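Local structure of glycosyl hydrolase family 2, TIM barrel domain protein (6DXU) at residues D731-C736 with S765-T770. The protein probably hydrolyses beta-glucuronides, as a gut-bacterial beta-glucuronidase of glycoside hydrolase family 2. Sequence-based numbering, arbitrary orientation.
Sequences DKEAAC and SKKQIT
Glu733 reaches across to the hydroxyl of Ser765, and this meeting of a carboxylate with an ST turn shows how one serine hydroxyl can both close its own turn and tie in a carboxylate from a distant segment. Both segments lead into strands of the C-terminal beta domain, 735-744 and 768-775, which belong to different antiparallel sheets. Ser765 holds OG anti to its own backbone N (chi1 178°), which brings the oxygen within 3.2 Å of Lys767 N and closes the turn. The same OG donates its proton to Glu733 OE2; the 2.5 Å between them is unusually short, and the exact length is doubtful. Glu733 gets there by a bend at chi2 (96°), with CG running 3.5 Å from Ser765 OG. The Lys767 chain crosses that of Glu733 at a slant, its methylene CD 3.9 Å from Glu733 CD, while Lys767 NZ, after a bend at chi4, hydrogen-bonds Glu817 O; the pairing of opposite charges is thus at most long-range. Cut back to an alanine, Glu733 would probably leave the Ser765 hydroxyl without its acceptor and Lys767 CB and CD without the carboxylate they pack against. Between Ser765 and Lys767, Lys766 points away from Glu733 and touches the bound bicine. Lys767 CB lies 3.8 Å from Glu733 OE2.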
ATOM      1  N   ASP D 731       8.090  -2.863  70.216  1.00 35.92           N
ATOM      2  CA  ASP D 731       9.401  -2.761  69.600  1.00 35.81           C
ATOM      3  C   ASP D 731       9.262  -3.079  68.108  1.00 37.25           C
ATOM      4  O   ASP D 731       8.154  -3.130  67.567  1.00 38.05           O
ATOM      5  CB  ASP D 731      10.380  -3.684  70.326  1.00 41.95           C
ATOM      6  CG  ASP D 731      11.835  -3.327  70.069  1.00 49.99           C
ATOM      7  OD1 ASP D 731      12.118  -2.554  69.128  1.00 54.27           O
ATOM      8  OD2 ASP D 731      12.701  -3.808  70.829  1.00 57.68           O
ATOM      9  N   LYS D 732      10.381  -3.294  67.422  1.00 36.83           N
ATOM     10  CA  LYS D 732      10.324  -3.577  65.997  1.00 42.66           C
ATOM     11  C   LYS D 732       9.658  -4.930  65.741  1.00 39.63           C
ATOM     12  O   LYS D 732       9.550  -5.782  66.630  1.00 36.47           O
ATOM     13  CB  LYS D 732      11.725  -3.535  65.379  1.00 45.68           C
ATOM     14  CG  LYS D 732      12.798  -4.244  66.184  1.00 45.47           C
ATOM     15  N   GLU D 733       9.179  -5.101  64.511  1.00 35.19           N
ATOM     16  CA  GLU D 733       8.496  -6.333  64.139  1.00 34.73           C
ATOM     17  C   GLU D 733       9.444  -7.517  64.276  1.00 33.47           C
ATOM     18  O   GLU D 733      10.620  -7.432  63.921  1.00 32.22           O
ATOM     19  CB  GLU D 733       7.964  -6.240  62.706  1.00 34.13           C
ATOM     20  CG  GLU D 733       6.965  -5.093  62.452  1.00 31.66           C
ATOM     21  CD  GLU D 733       7.641  -3.854  61.874  1.00 37.47           C
ATOM     22  OE1 GLU D 733       8.812  -3.606  62.228  1.00 39.32           O
ATOM     23  OE2 GLU D 733       7.024  -3.153  61.038  1.00 31.79           O
ATOM     24  N   ALA D 734       8.926  -8.618  64.826  1.00 36.59           N
ATOM     25  CA  ALA D 734       9.747  -9.794  65.089  1.00 38.97           C
ATOM     26  C   ALA D 734       9.141 -11.066  64.512  1.00 34.83           C
ATOM     27  O   ALA D 734       9.872 -12.014  64.216  1.00 31.50           O
ATOM     28  CB  ALA D 734       9.966  -9.971  66.594  1.00 32.33           C
ATOM     29  N   ALA D 735       7.817 -11.116  64.380  1.00 32.41           N
ATOM     30  CA  ALA D 735       7.168 -12.344  63.948  1.00 32.42           C
ATOM     31  C   ALA D 735       5.793 -12.035  63.380  1.00 32.60           C
ATOM     32  O   ALA D 735       5.192 -10.997  63.670  1.00 31.33           O
ATOM     33  CB  ALA D 735       7.042 -13.348  65.103  1.00 32.33           C
ATOM     34  N   CYS D 736       5.292 -12.982  62.594  1.00 30.20           N
ATOM     35  CA  CYS D 736       3.937 -12.960  62.065  1.00 29.92           C
ATOM     36  C   CYS D 736       3.106 -13.992  62.802  1.00 29.93           C
ATOM     37  O   CYS D 736       3.454 -15.177  62.815  1.00 34.72           O
ATOM     38  CB  CYS D 736       3.927 -13.258  60.567  1.00 34.76           C
ATOM     39  SG  CYS D 736       4.623 -11.949  59.590  1.00 44.59           S
ATOM     40  N   SER D 765       2.850  -0.638  62.265  1.00 28.47           N
ATOM     41  CA  SER D 765       3.634  -1.258  61.204  1.00 24.85           C
ATOM     42  C   SER D 765       2.959  -1.129  59.841  1.00 25.18           C
ATOM     43  O   SER D 765       1.742  -1.348  59.704  1.00 23.93           O
ATOM     44  CB  SER D 765       3.884  -2.741  61.518  1.00 27.50           C
ATOM     45  OG  SER D 765       4.615  -3.344  60.459  1.00 30.23           O
ATOM     46  N   LYS D 766       3.770  -0.802  58.832  1.00 25.34           N
ATOM     47  CA  LYS D 766       3.380  -0.810  57.427  1.00 28.91           C
ATOM     48  C   LYS D 766       4.138  -1.834  56.625  1.00 29.75           C
ATOM     49  O   LYS D 766       4.170  -1.751  55.390  1.00 26.77           O
ATOM     50  CB  LYS D 766       3.597   0.532  56.783  1.00 31.72           C
ATOM     51  CG  LYS D 766       2.727   1.443  57.426  1.00 41.07           C
ATOM     52  CD  LYS D 766       3.033   2.787  56.934  1.00 42.79           C
ATOM     53  CE  LYS D 766       1.955   3.757  57.317  1.00 52.17           C
ATOM     54  NZ  LYS D 766       1.964   4.656  56.243  1.00 60.10           N
ATOM     55  N   LYS D 767       4.729  -2.810  57.301  1.00 26.38           N
ATOM     56  CA  LYS D 767       5.596  -3.785  56.653  1.00 28.38           C
ATOM     57  C   LYS D 767       4.828  -4.621  55.631  1.00 24.22           C
ATOM     58  O   LYS D 767       3.673  -4.998  55.846  1.00 22.47           O
ATOM     59  CB  LYS D 767       6.195  -4.695  57.717  1.00 29.79           C
ATOM     60  CG  LYS D 767       7.588  -5.189  57.392  1.00 32.21           C
ATOM     61  CD  LYS D 767       8.168  -5.903  58.619  1.00 35.66           C
ATOM     62  CE  LYS D 767       9.292  -6.836  58.227  1.00 34.44           C
ATOM     63  NZ  LYS D 767      10.214  -6.166  57.330  1.00 34.03           N
ATOM     64  N   GLN D 768       5.478  -4.925  54.514  1.00 25.84           N
ATOM     65  CA  GLN D 768       4.808  -5.715  53.497  1.00 25.20           C
ATOM     66  C   GLN D 768       4.709  -7.179  53.917  1.00 26.91           C
ATOM     67  O   GLN D 768       5.668  -7.771  54.418  1.00 28.93           O
ATOM     68  CB  GLN D 768       5.526  -5.606  52.148  1.00 27.82           C
ATOM     69  CG  GLN D 768       4.645  -6.174  51.023  1.00 32.11           C
ATOM     70  CD  GLN D 768       5.297  -6.181  49.654  1.00 36.20           C
ATOM     71  OE1 GLN D 768       4.867  -5.459  48.750  1.00 38.78           O
ATOM     72  NE2 GLN D 768       6.314  -7.015  49.483  1.00 38.21           N
ATOM     73  N   ILE D 769       3.535  -7.757  53.683  1.00 23.54           N
ATOM     74  CA  ILE D 769       3.222  -9.146  53.989  1.00 30.83           C
ATOM     75  C   ILE D 769       2.902  -9.859  52.678  1.00 30.62           C
ATOM     76  O   ILE D 769       2.232  -9.292  51.805  1.00 28.68           O
ATOM     77  CB  ILE D 769       2.035  -9.244  54.965  1.00 26.99           C
ATOM     78  CG1 ILE D 769       2.442  -8.703  56.332  1.00 27.64           C
ATOM     79  CG2 ILE D 769       1.545 -10.682  55.086  1.00 29.93           C
ATOM     80  CD1 ILE D 769       1.280  -8.148  57.106  1.00 34.47           C
ATOM     81  N   THR D 770       3.381 -11.095  52.545  1.00 24.44           N
ATOM     82  CA  THR D 770       3.162 -11.933  51.370  1.00 23.75           C
ATOM     83  C   THR D 770       2.438 -13.217  51.766  1.00 25.47           C
ATOM     84  O   THR D 770       2.873 -13.920  52.685  1.00 26.22           O
ATOM     85  CB  THR D 770       4.505 -12.265  50.710  1.00 24.83           C
ATOM     86  OG1 THR D 770       5.120 -11.056  50.260  1.00 28.87           O
ATOM     87  CG2 THR D 770       4.319 -13.220  49.512  1.00 23.42           C
TER